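Adapter protein MecA 2 (Bacillus subtilis, PDB 3JTN) acts as an adaptor that recognises unfolded or aggregated proteins and ComK and delivers them to the ClpC protease, which its C-terminal domain, the part described here, contacts. Local coordinates at residues Asp2-Phe7 and Gln36-Leu41; Thr29-Asp34 and Tyr68-Tyr73. One frame throughout, in Å; residues are numbered along the deposited sequence.

Contact 1: residues Asp2-Phe7 and Gln36-Leu41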
loop_
_atom_site.group_PDB
_atom_site.type_symbol
_atom_site.label_atom_id
_atom_site.label_comp_id
_atom_site.label_asym_id
_atom_site.label_seq_id
_atom_site.Cartn_x
_atom_site.Cartn_y
_atom_site.Cartn_z
ATOM N N ASP A 2 -6.382 1.105 -8.911
ATOM C CA ASP A 2 -6.454 -0.265 -9.409
ATOM C C ASP A 2 -5.259 -1.055 -8.891
ATOM O O ASP A 2 -4.959 -2.144 -9.391
ATOM C CB ASP A 2 -6.413 -0.293 -10.939
ATOM C CG ASP A 2 -7.008 0.959 -11.580
ATOM O OD1 ASP A 2 -7.124 0.976 -12.824
ATOM O OD2 ASP A 2 -7.362 1.920 -10.864
ATOM N N ILE A 3 -4.573 -0.484 -7.905
ATOM C CA ILE A 3 -3.304 -1.020 -7.437
ATOM C C ILE A 3 -3.429 -1.619 -6.047
ATOM O O ILE A 3 -3.854 -0.943 -5.115
ATOM C CB ILE A 3 -2.243 0.070 -7.347
ATOM C CG1 ILE A 3 -2.365 1.039 -8.506
ATOM C CG2 ILE A 3 -0.846 -0.540 -7.274
ATOM C CD1 ILE A 3 -1.232 2.038 -8.564
ATOM N N ILE A 4 -3.031 -2.879 -5.908
ATOM C CA ILE A 4 -3.004 -3.537 -4.616
ATOM C C ILE A 4 -1.806 -4.462 -4.601
ATOM O O ILE A 4 -1.671 -5.331 -5.466
ATOM C CB ILE A 4 -4.256 -4.399 -4.379
ATOM C CG1 ILE A 4 -5.526 -3.603 -4.672
ATOM C CG2 ILE A 4 -4.284 -4.923 -2.960
ATOM C CD1 ILE A 4 -6.816 -4.378 -4.416
ATOM N N TYR A 5 -0.932 -4.279 -3.619
ATOM C CA TYR A 5 0.189 -5.182 -3.460
ATOM C C TYR A 5 0.062 -5.921 -2.148
ATOM O O TYR A 5 -0.433 -5.367 -1.175
ATOM C CB TYR A 5 1.518 -4.423 -3.548
ATOM C CG TYR A 5 2.108 -4.487 -4.934
ATOM C CD1 TYR A 5 3.407 -4.932 -5.140
ATOM C CD2 TYR A 5 1.349 -4.140 -6.044
ATOM C CE1 TYR A 5 3.940 -5.006 -6.407
ATOM C CE2 TYR A 5 1.874 -4.212 -7.322
ATOM C CZ TYR A 5 3.167 -4.654 -7.498
ATOM O OH TYR A 5 3.707 -4.727 -8.764
ATOM N N GLN A 6 0.460 -7.186 -2.134
ATOM C CA GLN A 6 0.559 -7.900 -0.880
ATOM C C GLN A 6 1.984 -7.741 -0.389
ATOM O O GLN A 6 2.897 -7.470 -1.172
ATOM C CB GLN A 6 0.179 -9.373 -1.037
ATOM C CG GLN A 6 1.057 -10.188 -1.950
ATOM C CD GLN A 6 0.509 -11.593 -2.144
ATOM O OE1 GLN A 6 0.661 -12.192 -3.209
ATOM N NE2 GLN A 6 -0.158 -12.115 -1.121
ATOM N N PHE A 7 2.174 -7.898 0.908
ATOM C CA PHE A 7 3.479 -7.655 1.495
ATOM C C PHE A 7 3.889 -8.789 2.413
ATOM O O PHE A 7 3.051 -9.392 3.082
ATOM C CB PHE A 7 3.498 -6.296 2.200
ATOM C CG PHE A 7 3.381 -5.145 1.249
ATOM C CD1 PHE A 7 4.517 -4.568 0.697
ATOM C CD2 PHE A 7 2.137 -4.674 0.860
ATOM C CE1 PHE A 7 4.409 -3.529 -0.203
ATOM C CE2 PHE A 7 2.024 -3.634 -0.038
ATOM C CZ PHE A 7 3.152 -3.059 -0.572
ATOM N N GLN A 36 -1.852 -11.552 5.900
ATOM C CA GLN A 36 -0.948 -10.672 5.171
ATOM C C GLN A 36 -1.472 -9.256 5.124
ATOM O O GLN A 36 -2.667 -9.019 5.257
ATOM C CB GLN A 36 -0.684 -11.182 3.749
ATOM C CG GLN A 36 0.542 -12.070 3.639
ATOM C CD GLN A 36 1.039 -12.198 2.214
ATOM O OE1 GLN A 36 0.539 -11.533 1.308
ATOM N NE2 GLN A 36 2.042 -13.049 2.011
ATOM N N TYR A 37 -0.555 -8.321 4.934
ATOM C CA TYR A 37 -0.892 -6.921 4.755
ATOM C C TYR A 37 -0.971 -6.575 3.280
ATOM O O TYR A 37 -0.168 -7.033 2.471
ATOM C CB TYR A 37 0.163 -6.043 5.430
ATOM C CG TYR A 37 0.060 -6.097 6.914
ATOM C CD1 TYR A 37 -0.885 -5.326 7.581
ATOM C CD2 TYR A 37 0.857 -6.957 7.649
ATOM C CE1 TYR A 37 -1.011 -5.377 8.927
ATOM C CE2 TYR A 37 0.741 -7.026 9.015
ATOM C CZ TYR A 37 -0.195 -6.231 9.645
ATOM O OH TYR A 37 -0.325 -6.276 10.993
ATOM N N PHE A 38 -1.934 -5.743 2.932
ATOM C CA PHE A 38 -2.075 -5.300 1.563
ATOM C C PHE A 38 -2.136 -3.798 1.552
ATOM O O PHE A 38 -2.702 -3.178 2.451
ATOM C CB PHE A 38 -3.353 -5.879 0.936
ATOM C CG PHE A 38 -3.375 -7.377 0.900
ATOM C CD1 PHE A 38 -3.099 -8.061 -0.272
ATOM C CD2 PHE A 38 -3.664 -8.101 2.039
ATOM C CE1 PHE A 38 -3.120 -9.438 -0.309
ATOM C CE2 PHE A 38 -3.687 -9.481 2.010
ATOM C CZ PHE A 38 -3.410 -10.154 0.839
ATOM N N LEU A 39 -1.551 -3.212 0.527
ATOM C CA LEU A 39 -1.672 -1.789 0.332
ATOM C C LEU A 39 -2.423 -1.554 -0.951
ATOM O O LEU A 39 -2.173 -2.201 -1.970
ATOM C CB LEU A 39 -0.306 -1.125 0.266
ATOM C CG LEU A 39 -0.292 0.388 0.061
ATOM C CD1 LEU A 39 -0.608 1.131 1.335
ATOM C CD2 LEU A 39 1.072 0.791 -0.437
ATOM N N SER A 40 -3.359 -0.627 -0.887
ATOM C CA SER A 40 -4.110 -0.232 -2.056
ATOM C C SER A 40 -3.802 1.224 -2.222
ATOM O O SER A 40 -3.808 1.969 -1.242
ATOM C CB SER A 40 -5.607 -0.408 -1.812
ATOM O OG SER A 40 -6.351 0.352 -2.749
ATOM N N LEU A 41 -3.501 1.627 -3.449
ATOM C CA LEU A 41 -3.278 3.028 -3.759
ATOM C C LEU A 41 -4.299 3.425 -4.806
ATOM O O LEU A 41 -4.622 2.639 -5.696
ATOM C CB LEU A 41 -1.861 3.260 -4.299
ATOM C CG LEU A 41 -0.673 3.071 -3.358
ATOM C CD1 LEU A 41 0.613 3.261 -4.131
ATOM C CD2 LEU A 41 -0.724 4.027 -2.173
#
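Phe7 and Leu39 meet on one face of this antiparallel strand pair although they are not direct partners in register. Chi1 of -67° sets Phe7 CG beside the backbone N, and the ring turns an edge to the neighbouring strand: the carbonyl oxygen of Tyr37 and the amide N of Leu39 lie in its plane. Phe7 CE2 comes within 3.4 Å of Leu39 CB. Ile3 and Leu41 continue the same face, CB to CB at 4.4 Å. Large apolar residues suit it, because helices 10-22 and 49-59 pack there: Phe7 rests on Ile13 and Leu16, while Tyr5 and Ile3 reach Leu56.

The other face carries Ile4, Gln6, Phe38 and Ser40. Here the Phe38 ring is set against the aliphatic root of Gln6, whose CB lies 3.4 Å from Phe38 CE1, while Ile4 CG2 touches Phe38 CB at 4.1 Å. Gln6 CG sits between the backbone N and the carbonyl carbon, and the extended chain beyond it carries NE2 to OE1 of Gln36, a hydrogen bond whose modelled length of 2.6 Å is unusually short and therefore doubtful. The two amide planes stand 70° apart and the bond is bent, 137° at the hydrogen. Glutamine fits this partly exposed end of the pair, since its CB packs on a ring while its amide finds a polar mate.

Between the faces runs the backbone ladder. Tyr5 and Leu39 bond reciprocally, Tyr5 N to Leu39 O at 2.9 Å and Leu39 N to Tyr5 O at 3.0 Å, and Leu41 N adds a bond to Ile3 O. Strand 3-7 also bonds to strand 61-62, and strand 36-41 to strand 29-33, which places this pair inside the antiparallel sheet of the MecA C-terminal domain, an alpha+beta fold with helices on both faces.

Contact 2: residues Thr29-Asp34 and Tyr68-Tyr73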
loop_
_atom_site.group_PDB
_atom_site.type_symbol
_atom_site.label_atom_id
_atom_site.label_comp_id
_atom_site.label_asym_id
_atom_site.label_seq_id
_atom_site.Cartn_x
_atom_site.Cartn_y
_atom_site.Cartn_z
ATOM N N THR A 29 -4.154 2.705 1.324
ATOM C CA THR A 29 -5.012 2.024 2.264
ATOM C C THR A 29 -4.436 0.663 2.564
ATOM O O THR A 29 -4.279 -0.168 1.670
ATOM C CB THR A 29 -6.417 1.874 1.716
ATOM O OG1 THR A 29 -7.068 3.147 1.775
ATOM C CG2 THR A 29 -7.194 0.871 2.552
ATOM N N VAL A 30 -4.107 0.442 3.825
ATOM C CA VAL A 30 -3.556 -0.835 4.246
ATOM C C VAL A 30 -4.652 -1.744 4.763
ATOM O O VAL A 30 -5.415 -1.356 5.644
ATOM C CB VAL A 30 -2.506 -0.659 5.358
ATOM C CG1 VAL A 30 -2.061 -2.021 5.891
ATOM C CG2 VAL A 30 -1.321 0.149 4.843
ATOM N N TYR A 31 -4.718 -2.951 4.208
ATOM C CA TYR A 31 -5.621 -3.980 4.699
ATOM C C TYR A 31 -4.833 -5.131 5.294
ATOM O O TYR A 31 -3.711 -5.386 4.885
ATOM C CB TYR A 31 -6.473 -4.535 3.561
ATOM C CG TYR A 31 -7.404 -3.536 2.933
ATOM C CD1 TYR A 31 -8.635 -3.246 3.510
ATOM C CD2 TYR A 31 -7.061 -2.889 1.756
ATOM C CE1 TYR A 31 -9.503 -2.327 2.928
ATOM C CE2 TYR A 31 -7.920 -1.973 1.165
ATOM C CZ TYR A 31 -9.138 -1.694 1.756
ATOM O OH TYR A 31 -9.990 -0.779 1.165
ATOM N N HIS A 32 -5.430 -5.829 6.258
ATOM C CA HIS A 32 -4.881 -7.098 6.716
ATOM C C HIS A 32 -5.876 -8.180 6.366
ATOM O O HIS A 32 -7.032 -8.127 6.767
ATOM C CB HIS A 32 -4.606 -7.104 8.222
ATOM C CG HIS A 32 -4.023 -8.392 8.714
ATOM N ND1 HIS A 32 -2.698 -8.727 8.530
ATOM C CD2 HIS A 32 -4.584 -9.433 9.371
ATOM C CE1 HIS A 32 -2.467 -9.915 9.059
ATOM N NE2 HIS A 32 -3.596 -10.365 9.576
ATOM N N TYR A 33 -5.427 -9.164 5.609
ATOM C CA TYR A 33 -6.312 -10.215 5.161
ATOM C C TYR A 33 -5.526 -11.509 5.030
ATOM O O TYR A 33 -4.437 -11.523 4.460
ATOM C CB TYR A 33 -6.965 -9.820 3.829
ATOM C CG TYR A 33 -7.776 -10.923 3.195
ATOM C CD1 TYR A 33 -9.052 -11.231 3.658
ATOM C CD2 TYR A 33 -7.265 -11.665 2.139
ATOM C CE1 TYR A 33 -9.791 -12.242 3.085
ATOM C CE2 TYR A 33 -8.000 -12.683 1.557
ATOM C CZ TYR A 33 -9.260 -12.965 2.034
ATOM O OH TYR A 33 -9.992 -13.976 1.455
ATOM N N ASP A 34 -6.067 -12.592 5.581
ATOM C CA ASP A 34 -5.431 -13.897 5.453
ATOM C C ASP A 34 -3.978 -13.865 5.948
ATOM O O ASP A 34 -3.085 -14.429 5.314
ATOM C CB ASP A 34 -5.483 -14.360 3.993
ATOM C CG ASP A 34 -5.469 -15.871 3.852
ATOM O OD1 ASP A 34 -6.221 -16.550 4.588
ATOM O OD2 ASP A 34 -4.713 -16.375 2.989
ATOM N N TYR A 68 -12.611 -5.362 -3.273
ATOM C CA TYR A 68 -13.864 -5.874 -2.720
ATOM C C TYR A 68 -13.580 -6.963 -1.691
ATOM O O TYR A 68 -14.058 -6.904 -0.559
ATOM C CB TYR A 68 -14.787 -6.421 -3.815
ATOM C CG TYR A 68 -16.035 -7.054 -3.237
ATOM C CD1 TYR A 68 -17.128 -6.277 -2.891
ATOM C CD2 TYR A 68 -16.093 -8.418 -2.986
ATOM C CE1 TYR A 68 -18.262 -6.841 -2.333
ATOM C CE2 TYR A 68 -17.218 -8.994 -2.433
ATOM C CZ TYR A 68 -18.302 -8.202 -2.105
ATOM O OH TYR A 68 -19.430 -8.765 -1.550
ATOM N N ARG A 69 -12.798 -7.959 -2.090
ATOM C CA ARG A 69 -12.415 -9.027 -1.179
ATOM C C ARG A 69 -11.761 -8.449 0.067
ATOM O O ARG A 69 -11.999 -8.913 1.188
ATOM C CB ARG A 69 -11.447 -9.991 -1.856
ATOM C CG ARG A 69 -11.273 -11.306 -1.104
ATOM C CD ARG A 69 -12.522 -12.169 -1.234
ATOM N NE ARG A 69 -12.326 -13.522 -0.716
ATOM C CZ ARG A 69 -12.837 -13.972 0.427
ATOM N NH1 ARG A 69 -13.584 -13.178 1.183
ATOM N NH2 ARG A 69 -12.607 -15.220 0.815
ATOM N N LEU A 70 -10.933 -7.431 -0.138
ATOM C CA LEU A 70 -10.214 -6.795 0.959
ATOM C C LEU A 70 -11.106 -5.919 1.845
ATOM O O LEU A 70 -10.899 -5.841 3.050
ATOM C CB LEU A 70 -9.027 -5.974 0.429
ATOM C CG LEU A 70 -7.777 -6.758 -0.001
ATOM C CD1 LEU A 70 -6.640 -5.823 -0.421
ATOM C CD2 LEU A 70 -7.308 -7.689 1.102
ATOM N N GLN A 71 -12.092 -5.258 1.257
ATOM C CA GLN A 71 -12.903 -4.327 2.032
ATOM C C GLN A 71 -14.083 -4.987 2.747
ATOM O O GLN A 71 -14.524 -4.516 3.794
ATOM C CB GLN A 71 -13.404 -3.193 1.146
ATOM C CG GLN A 71 -14.613 -3.565 0.328
ATOM C CD GLN A 71 -14.716 -2.734 -0.925
ATOM O OE1 GLN A 71 -15.667 -2.870 -1.697
ATOM N NE2 GLN A 71 -13.727 -1.868 -1.141
ATOM N N GLU A 72 -14.602 -6.070 2.191
ATOM C CA GLU A 72 -15.733 -6.728 2.825
ATOM C C GLU A 72 -15.268 -7.863 3.729
ATOM O O GLU A 72 -15.976 -8.260 4.651
ATOM C CB GLU A 72 -16.737 -7.230 1.783
ATOM C CG GLU A 72 -17.881 -8.069 2.366
ATOM C CD GLU A 72 -18.831 -7.268 3.251
ATOM O OE1 GLU A 72 -19.108 -7.700 4.398
ATOM O OE2 GLU A 72 -19.305 -6.207 2.794
ATOM N N TYR A 73 -14.066 -8.369 3.480
ATOM C CA TYR A 73 -13.580 -9.532 4.214
ATOM C C TYR A 73 -12.217 -9.334 4.904
ATOM O O TYR A 73 -11.814 -10.150 5.732
ATOM C CB TYR A 73 -13.555 -10.759 3.298
ATOM C CG TYR A 73 -14.874 -11.012 2.600
ATOM C CD1 TYR A 73 -15.841 -11.826 3.173
ATOM C CD2 TYR A 73 -15.156 -10.434 1.367
ATOM C CE1 TYR A 73 -17.053 -12.061 2.537
ATOM C CE2 TYR A 73 -16.361 -10.663 0.724
ATOM C CZ TYR A 73 -17.305 -11.477 1.313
ATOM O OH TYR A 73 -18.508 -11.706 0.680
#
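Leu70 reaches from helix 67-73 to lie between Tyr31 and Tyr33, two tyrosines on the same face of strand 29-33. This is helix-on-sheet packing in an alpha+beta fold: the axis of segment 68-73 crosses that of strand 29-33 at 74°, 8.5 Å away at closest. Leu70 CB stands over one face of the Tyr31 ring, a CH-pi contact 3.9 Å from the centroid. CG follows beside the backbone N (chi1 -77°), and the two methyls then divide their contacts. CD1 takes Tyr31 CD2 at 3.7 Å, whereas CD2 turns to Tyr33 CB at 3.5 Å. A branched leucine suits the place because one side chain can serve both neighbours; Phe38 of the adjacent strand and Leu65 also pack on it.

Tyrosine fits the strand positions by offering a broad apolar ring with a polar end. The Tyr31 ring passes beside Gln71, its CE1 4.0 Å from Gln71 CA. CG of Tyr33 is anti to the backbone N (chi1 173°), and the carbonyl oxygen of Tyr73 lies at the edge of the ring, 3.6 Å from CD1. An alanine in place of Tyr33 would keep CB against Leu70 but would probably leave Leu70 CD2 and Tyr73 without the ring that packs on them.

At the tip, the phenol crosses the Arg69 side chain at about a right angle, with OH over one face of the guanidinium, though the exact position of that group is doubtful. More securely placed, Tyr33 CE1 lies 4.1 Å from Tyr73 CB.

Contact 1 and contact 2, with centres about 9 Å apart, join through strands 29-33 and 36-41, which follow each other in the chain and lie side by side in the sheet. Probable backbone hydrogen bonds tie them: Phe38 N to Tyr31 O and Thr29 N to Ser40 O, each 2.7 Å. Phe38 also links their side chains, its CB lying 3.6 Å from Leu70 CD1 and its CE2 3.3 Å from Tyr33 O. Leu70 of helix 67-73 touches Ile4 and Phe38 as well as Tyr31 and Tyr33, so one helix residue meets side chains from all three strands of the C-terminal domain, the part of the protein that interacts with ClpC.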